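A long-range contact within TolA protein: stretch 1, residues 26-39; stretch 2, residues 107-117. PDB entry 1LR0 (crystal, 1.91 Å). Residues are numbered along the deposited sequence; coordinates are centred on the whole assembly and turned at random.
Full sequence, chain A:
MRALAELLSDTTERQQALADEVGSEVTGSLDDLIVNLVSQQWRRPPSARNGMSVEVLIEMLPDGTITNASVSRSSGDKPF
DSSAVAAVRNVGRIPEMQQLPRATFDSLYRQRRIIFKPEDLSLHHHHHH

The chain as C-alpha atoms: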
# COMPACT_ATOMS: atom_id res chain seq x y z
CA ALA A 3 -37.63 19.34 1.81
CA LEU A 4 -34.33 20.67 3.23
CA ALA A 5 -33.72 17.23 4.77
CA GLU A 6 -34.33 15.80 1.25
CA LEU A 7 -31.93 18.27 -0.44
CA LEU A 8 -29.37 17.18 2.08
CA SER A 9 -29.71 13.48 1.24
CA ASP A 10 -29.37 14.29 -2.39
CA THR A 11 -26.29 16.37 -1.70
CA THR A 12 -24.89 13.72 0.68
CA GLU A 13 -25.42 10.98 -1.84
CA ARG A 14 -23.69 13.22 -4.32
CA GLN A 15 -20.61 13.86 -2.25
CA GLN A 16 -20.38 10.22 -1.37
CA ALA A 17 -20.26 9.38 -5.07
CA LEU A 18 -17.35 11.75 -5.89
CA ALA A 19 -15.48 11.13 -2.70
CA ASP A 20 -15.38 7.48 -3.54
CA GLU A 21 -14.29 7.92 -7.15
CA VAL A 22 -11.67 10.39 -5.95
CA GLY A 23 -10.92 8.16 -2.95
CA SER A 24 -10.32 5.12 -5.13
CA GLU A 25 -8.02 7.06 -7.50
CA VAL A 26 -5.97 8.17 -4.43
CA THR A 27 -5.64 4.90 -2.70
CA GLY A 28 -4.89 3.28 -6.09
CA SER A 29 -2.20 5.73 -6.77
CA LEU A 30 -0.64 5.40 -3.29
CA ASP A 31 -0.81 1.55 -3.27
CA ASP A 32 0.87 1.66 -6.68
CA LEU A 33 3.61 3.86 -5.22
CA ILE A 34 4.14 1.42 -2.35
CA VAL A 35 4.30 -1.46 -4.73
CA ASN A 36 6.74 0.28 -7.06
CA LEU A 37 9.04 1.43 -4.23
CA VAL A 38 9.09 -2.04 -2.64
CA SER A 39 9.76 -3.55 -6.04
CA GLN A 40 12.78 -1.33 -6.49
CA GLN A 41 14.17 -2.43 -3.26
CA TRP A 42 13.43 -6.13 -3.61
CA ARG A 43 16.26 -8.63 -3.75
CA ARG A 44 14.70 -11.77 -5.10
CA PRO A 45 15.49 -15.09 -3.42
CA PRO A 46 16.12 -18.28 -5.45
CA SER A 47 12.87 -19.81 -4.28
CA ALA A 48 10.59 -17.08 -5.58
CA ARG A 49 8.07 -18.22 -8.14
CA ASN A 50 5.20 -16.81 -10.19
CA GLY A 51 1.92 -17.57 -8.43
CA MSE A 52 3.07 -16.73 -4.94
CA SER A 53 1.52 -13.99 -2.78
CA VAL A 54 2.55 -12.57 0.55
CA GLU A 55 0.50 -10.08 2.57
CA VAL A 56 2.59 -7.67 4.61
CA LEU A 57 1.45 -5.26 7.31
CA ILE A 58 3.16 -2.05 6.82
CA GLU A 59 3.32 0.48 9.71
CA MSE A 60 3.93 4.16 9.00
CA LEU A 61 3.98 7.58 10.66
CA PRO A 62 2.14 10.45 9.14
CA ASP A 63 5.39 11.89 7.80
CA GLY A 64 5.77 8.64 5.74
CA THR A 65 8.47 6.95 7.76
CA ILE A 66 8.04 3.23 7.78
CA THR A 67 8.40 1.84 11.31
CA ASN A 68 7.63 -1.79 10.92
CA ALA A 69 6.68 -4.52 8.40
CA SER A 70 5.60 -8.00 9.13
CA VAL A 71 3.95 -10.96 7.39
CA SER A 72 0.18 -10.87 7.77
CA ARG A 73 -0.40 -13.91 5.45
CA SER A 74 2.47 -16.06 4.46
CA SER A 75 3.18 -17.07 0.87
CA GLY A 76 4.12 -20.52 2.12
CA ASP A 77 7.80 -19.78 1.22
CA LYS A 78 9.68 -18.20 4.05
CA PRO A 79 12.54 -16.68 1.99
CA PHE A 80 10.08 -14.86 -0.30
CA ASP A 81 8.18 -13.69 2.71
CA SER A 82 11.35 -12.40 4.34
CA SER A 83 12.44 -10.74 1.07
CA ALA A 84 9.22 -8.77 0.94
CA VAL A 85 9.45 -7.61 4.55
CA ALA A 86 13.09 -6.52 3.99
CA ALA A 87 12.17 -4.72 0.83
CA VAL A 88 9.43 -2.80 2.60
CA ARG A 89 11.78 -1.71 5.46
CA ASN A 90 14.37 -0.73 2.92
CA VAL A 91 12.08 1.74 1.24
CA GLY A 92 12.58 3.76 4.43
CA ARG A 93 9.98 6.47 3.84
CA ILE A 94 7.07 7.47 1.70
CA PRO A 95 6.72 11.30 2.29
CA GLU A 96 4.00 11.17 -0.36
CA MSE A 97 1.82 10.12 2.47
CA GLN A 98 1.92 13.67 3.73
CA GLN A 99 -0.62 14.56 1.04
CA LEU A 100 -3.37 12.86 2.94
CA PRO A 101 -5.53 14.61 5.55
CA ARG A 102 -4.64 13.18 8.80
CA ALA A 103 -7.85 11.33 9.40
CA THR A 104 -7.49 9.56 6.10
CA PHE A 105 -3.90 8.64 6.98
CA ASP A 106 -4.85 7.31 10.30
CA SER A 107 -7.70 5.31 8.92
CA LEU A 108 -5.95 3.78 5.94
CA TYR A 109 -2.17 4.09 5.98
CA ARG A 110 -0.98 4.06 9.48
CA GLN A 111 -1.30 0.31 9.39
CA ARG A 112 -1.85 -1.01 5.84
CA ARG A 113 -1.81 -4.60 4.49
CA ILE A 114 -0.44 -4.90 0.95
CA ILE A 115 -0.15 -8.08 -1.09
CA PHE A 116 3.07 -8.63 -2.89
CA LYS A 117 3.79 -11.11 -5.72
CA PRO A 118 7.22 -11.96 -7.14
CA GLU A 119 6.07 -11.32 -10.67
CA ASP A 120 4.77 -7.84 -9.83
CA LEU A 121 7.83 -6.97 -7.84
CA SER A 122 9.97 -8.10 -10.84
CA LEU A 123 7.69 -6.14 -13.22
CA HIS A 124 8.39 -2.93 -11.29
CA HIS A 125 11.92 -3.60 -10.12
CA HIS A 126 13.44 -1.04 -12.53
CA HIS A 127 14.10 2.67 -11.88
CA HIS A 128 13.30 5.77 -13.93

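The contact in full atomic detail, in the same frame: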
# COMPACT_ATOMS: atom_id res chain seq x y z
N VAL A 26 -7.01 7.76 -5.34
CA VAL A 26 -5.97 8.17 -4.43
C VAL A 26 -5.31 6.96 -3.83
O VAL A 26 -4.12 6.84 -3.81
CB VAL A 26 -6.57 9.09 -3.28
CG1 VAL A 26 -5.57 9.31 -2.18
CG2 VAL A 26 -6.93 10.46 -3.89
N THR A 27 -6.10 6.08 -3.31
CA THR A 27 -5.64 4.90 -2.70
C THR A 27 -4.95 3.98 -3.75
O THR A 27 -3.98 3.30 -3.43
CB THR A 27 -6.87 4.26 -2.01
OG1 THR A 27 -7.18 5.07 -0.84
CG2 THR A 27 -6.56 2.95 -1.38
N GLY A 28 -5.44 4.03 -4.99
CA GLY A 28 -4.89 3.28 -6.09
C GLY A 28 -3.51 3.80 -6.39
O GLY A 28 -2.56 3.05 -6.62
N SER A 29 -3.40 5.11 -6.46
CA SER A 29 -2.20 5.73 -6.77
C SER A 29 -1.15 5.52 -5.62
O SER A 29 0.03 5.23 -5.86
CB SER A 29 -2.46 7.19 -6.98
OG SER A 29 -1.20 7.85 -7.13
N LEU A 30 -1.58 5.64 -4.39
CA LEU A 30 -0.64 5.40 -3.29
C LEU A 30 -0.21 3.90 -3.13
O LEU A 30 0.93 3.64 -2.77
CB LEU A 30 -1.22 5.94 -1.99
CG LEU A 30 -1.14 7.47 -1.93
CD1 LEU A 30 -2.11 7.99 -0.87
CD2 LEU A 30 0.35 7.98 -1.71
N ASP A 31 -1.10 2.96 -3.36
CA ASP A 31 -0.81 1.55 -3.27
C ASP A 31 0.15 1.20 -4.41
O ASP A 31 1.07 0.40 -4.19
CB ASP A 31 -2.04 0.62 -3.29
CG ASP A 31 -2.84 0.69 -1.98
OD1 ASP A 31 -2.36 1.36 -0.99
OD2 ASP A 31 -3.93 0.11 -1.85
N ASP A 32 -0.04 1.82 -5.57
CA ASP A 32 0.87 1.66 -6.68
C ASP A 32 2.28 2.15 -6.30
O ASP A 32 3.27 1.45 -6.60
CB ASP A 32 0.45 2.41 -7.92
CG ASP A 32 -0.69 1.78 -8.65
OD1 ASP A 32 -0.96 0.58 -8.43
OD2 ASP A 32 -1.33 2.50 -9.53
N LEU A 33 2.34 3.33 -5.69
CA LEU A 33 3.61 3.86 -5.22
C LEU A 33 4.26 2.86 -4.25
O LEU A 33 5.41 2.53 -4.40
CB LEU A 33 3.45 5.28 -4.68
CG LEU A 33 4.69 5.95 -4.06
CD1 LEU A 33 5.59 6.26 -5.18
CD2 LEU A 33 4.30 7.19 -3.33
N ILE A 34 3.53 2.34 -3.29
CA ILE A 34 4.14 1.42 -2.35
C ILE A 34 4.71 0.23 -3.10
O ILE A 34 5.87 -0.17 -2.95
CB ILE A 34 3.11 0.97 -1.36
CG1 ILE A 34 2.72 2.11 -0.42
CG2 ILE A 34 3.60 -0.22 -0.57
CD1 ILE A 34 1.54 1.74 0.47
N VAL A 35 3.90 -0.28 -4.00
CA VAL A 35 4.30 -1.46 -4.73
C VAL A 35 5.55 -1.15 -5.56
O VAL A 35 6.53 -1.92 -5.54
CB VAL A 35 3.10 -2.05 -5.59
CG1 VAL A 35 3.67 -3.04 -6.55
CG2 VAL A 35 2.11 -2.80 -4.64
N ASN A 36 5.58 -0.01 -6.24
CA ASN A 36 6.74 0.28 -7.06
C ASN A 36 8.00 0.46 -6.21
O ASN A 36 9.08 -0.00 -6.56
CB ASN A 36 6.51 1.49 -7.94
CG ASN A 36 5.62 1.16 -9.24
OD1 ASN A 36 6.08 1.36 -10.33
ND2 ASN A 36 4.46 0.56 -9.07
N LEU A 37 7.84 1.14 -5.08
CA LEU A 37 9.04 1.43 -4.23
C LEU A 37 9.60 0.17 -3.61
O LEU A 37 10.83 -0.04 -3.58
CB LEU A 37 8.68 2.47 -3.15
CG LEU A 37 8.30 3.85 -3.69
CD1 LEU A 37 7.88 4.77 -2.47
CD2 LEU A 37 9.47 4.39 -4.39
N VAL A 38 8.70 -0.73 -3.19
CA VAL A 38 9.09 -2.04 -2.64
C VAL A 38 9.71 -2.86 -3.76
O VAL A 38 10.71 -3.50 -3.57
CB VAL A 38 7.93 -2.75 -2.04
CG1 VAL A 38 8.27 -4.16 -1.62
CG2 VAL A 38 7.32 -1.96 -0.87
N SER A 39 9.19 -2.77 -4.96
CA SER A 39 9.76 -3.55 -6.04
C SER A 39 11.20 -3.11 -6.30
O SER A 39 12.09 -3.91 -6.58
CB SER A 39 8.93 -3.33 -7.34
OG SER A 39 7.60 -3.85 -7.22
N SER A 107 -6.72 6.33 9.12
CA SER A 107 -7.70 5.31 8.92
C SER A 107 -7.12 4.21 8.00
O SER A 107 -7.38 3.06 8.20
CB SER A 107 -8.90 5.91 8.23
OG SER A 107 -9.66 4.88 7.61
N LEU A 108 -6.36 4.65 7.00
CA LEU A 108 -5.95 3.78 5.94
C LEU A 108 -4.49 3.39 5.82
O LEU A 108 -4.21 2.32 5.23
CB LEU A 108 -6.32 4.45 4.66
CG LEU A 108 -7.83 4.29 4.40
CD1 LEU A 108 -8.22 5.10 3.20
CD2 LEU A 108 -8.23 2.82 4.17
N TYR A 109 -3.60 4.24 6.30
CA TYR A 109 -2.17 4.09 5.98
C TYR A 109 -1.27 4.00 7.12
O TYR A 109 -0.12 3.58 6.97
CB TYR A 109 -1.65 5.14 5.01
CG TYR A 109 -2.12 4.85 3.59
CD1 TYR A 109 -3.31 5.41 3.08
CD2 TYR A 109 -1.45 3.96 2.79
CE1 TYR A 109 -3.71 5.17 1.78
CE2 TYR A 109 -1.92 3.65 1.48
CZ TYR A 109 -3.05 4.25 1.00
OH TYR A 109 -3.54 4.00 -0.30
N ARG A 110 -1.76 4.33 8.31
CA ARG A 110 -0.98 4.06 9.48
C ARG A 110 -0.64 2.60 9.68
O ARG A 110 0.49 2.22 10.15
CB ARG A 110 -1.66 4.66 10.74
CG ARG A 110 -0.75 4.69 11.93
CD ARG A 110 -1.35 5.39 13.18
NE ARG A 110 -1.54 6.85 13.05
CZ ARG A 110 -0.63 7.79 13.45
NH1 ARG A 110 0.55 7.45 13.93
NH2 ARG A 110 -0.90 9.08 13.35
N GLN A 111 -1.58 1.71 9.36
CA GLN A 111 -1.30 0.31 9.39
C GLN A 111 -1.97 -0.12 8.09
O GLN A 111 -3.14 0.15 7.91
CB GLN A 111 -1.96 -0.40 10.56
CG GLN A 111 -1.18 -0.39 11.89
CD GLN A 111 -1.57 -1.61 12.73
OE1 GLN A 111 -0.76 -2.11 13.48
NE2 GLN A 111 -2.81 -2.10 12.58
N ARG A 112 -1.23 -0.65 7.13
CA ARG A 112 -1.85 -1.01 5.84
C ARG A 112 -1.36 -2.39 5.40
O ARG A 112 -0.13 -2.61 5.43
CB ARG A 112 -1.57 -0.03 4.71
CG ARG A 112 -2.63 -0.19 3.55
CD ARG A 112 -2.83 0.94 2.61
NE ARG A 112 -3.66 0.65 1.44
CZ ARG A 112 -4.99 0.69 1.41
NH1 ARG A 112 -5.67 1.06 2.48
NH2 ARG A 112 -5.62 0.41 0.27
N ARG A 113 -2.24 -3.30 4.97
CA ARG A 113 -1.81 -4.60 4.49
C ARG A 113 -1.77 -4.58 3.00
O ARG A 113 -2.81 -4.34 2.35
CB ARG A 113 -2.80 -5.67 4.97
CG ARG A 113 -2.77 -5.92 6.45
CD ARG A 113 -3.89 -6.89 6.94
NE ARG A 113 -3.63 -7.23 8.32
CZ ARG A 113 -3.79 -6.40 9.36
NH1 ARG A 113 -4.28 -5.16 9.20
NH2 ARG A 113 -3.49 -6.80 10.60
N ILE A 114 -0.61 -4.88 2.44
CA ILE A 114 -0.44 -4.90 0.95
C ILE A 114 0.01 -6.31 0.54
O ILE A 114 0.80 -6.93 1.21
CB ILE A 114 0.66 -3.91 0.62
CG1 ILE A 114 0.28 -2.46 1.01
CG2 ILE A 114 0.98 -3.93 -0.83
CD1 ILE A 114 -0.81 -1.90 0.12
N ILE A 115 -0.53 -6.80 -0.56
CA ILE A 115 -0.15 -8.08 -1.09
C ILE A 115 0.91 -7.88 -2.09
O ILE A 115 0.78 -7.10 -3.01
CB ILE A 115 -1.39 -8.72 -1.73
CG1 ILE A 115 -2.39 -9.12 -0.62
CG2 ILE A 115 -1.00 -10.00 -2.52
CD1 ILE A 115 -3.73 -9.61 -1.24
N PHE A 116 1.98 -8.61 -1.92
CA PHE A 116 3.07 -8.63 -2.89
C PHE A 116 3.22 -9.94 -3.60
O PHE A 116 3.11 -10.99 -2.95
CB PHE A 116 4.40 -8.32 -2.16
CG PHE A 116 4.40 -6.93 -1.54
CD1 PHE A 116 4.47 -5.81 -2.33
CD2 PHE A 116 4.33 -6.74 -0.18
CE1 PHE A 116 4.52 -4.54 -1.78
CE2 PHE A 116 4.33 -5.45 0.34
CZ PHE A 116 4.46 -4.37 -0.47
N LYS A 117 3.55 -9.91 -4.89
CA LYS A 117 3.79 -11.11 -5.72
C LYS A 117 5.15 -10.97 -6.38
O LYS A 117 5.53 -9.87 -6.86
CB LYS A 117 2.73 -11.24 -6.84
CG LYS A 117 1.33 -11.17 -6.36
CD LYS A 117 0.30 -11.25 -7.51
CE LYS A 117 -1.22 -11.10 -7.08
NZ LYS A 117 -2.03 -11.32 -8.39

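A helix laid across a β-strand often divides its contact surface in two, an apolar part that packs and a polar part that fixes position, and the rotamers can be read in terms of which atoms they bring to each part. TolA protein offers a compact example. Residues 26-39 lie within a helix, and residues 111-116 form a strand whose axis passes 9.9 Å from that of the helix at its closest, the two N-to-C directions diverging by 57°. Both run in broadly the same sense, so the contact advances along each together: by CA atoms Thr27 faces Leu108 (CA to CA, 8.7 Å), Asp31 faces Ile114 (7.7 Å) and Val35 faces Phe116 (7.5 Å), the first pair lying ahead of the strand. At least 75 residues of sequence separate any touching pair, yet 498 Å² of surface is buried.

The polar part centres on Asp31. Its CA-to-CB bond points sideways, but with chi1 at -72° (m) the carboxylate is carried nearer to the second stretch, where both oxygens are used. Arg112 meets it with chi1, chi2 and chi3 all t, an extended chain; chi4 of 84° sets the guanidinium so that Asp31 OD2 lies at its edge, near its plane. The result is a two-pronged salt bridge, Arg112 NH2 to Asp31 OD2 at 2.7 Å and Arg112 NE to Asp31 OD1 at 2.8 Å. The first is nearly straight at 165°, the second more bent at 137°. A weak hydrogen bond from Arg112 NH1 to Leu108 O, 3.4 Å, adds an intrastretch tie for the same guanidinium.

Asp31 OD1 also accepts a hydrogen bond from Tyr109 OH at 3.0 Å. Tyr109, the first residue after a helix to leave helical phi/psi, points toward helix 26-39, and its m rotamer delivers the hydroxyl to the carboxylate. The ring is put to apolar use as well: Leu30 CB lies 3.9 Å from Tyr109 CZ, and Ile34 CD1 approaches Tyr109 CE2 to 4.1 Å at the ring edge. One side chain thus joins the polar and apolar parts.

Farther along, hydrocarbon takes over. Ile114, with chi1 at -64° (m), places CG1 4.3 Å from Ile34 CG2 and CG2 4.1 Å from Val35 CG2; chi2 of -70° (m) then sets Ile114 CD1 3.8 Å from Asp31 OD1. Phe116 starts sideways, but chi1 of -63° swings its ring nearer the helix. Ile34 CG2 meets the ring edge, 4.2 Å from Phe116 CZ, while Val38, a t rotamer, sets CG1 over one face, 4.2 Å from the Phe116 ring centroid, in a CH-pi contact.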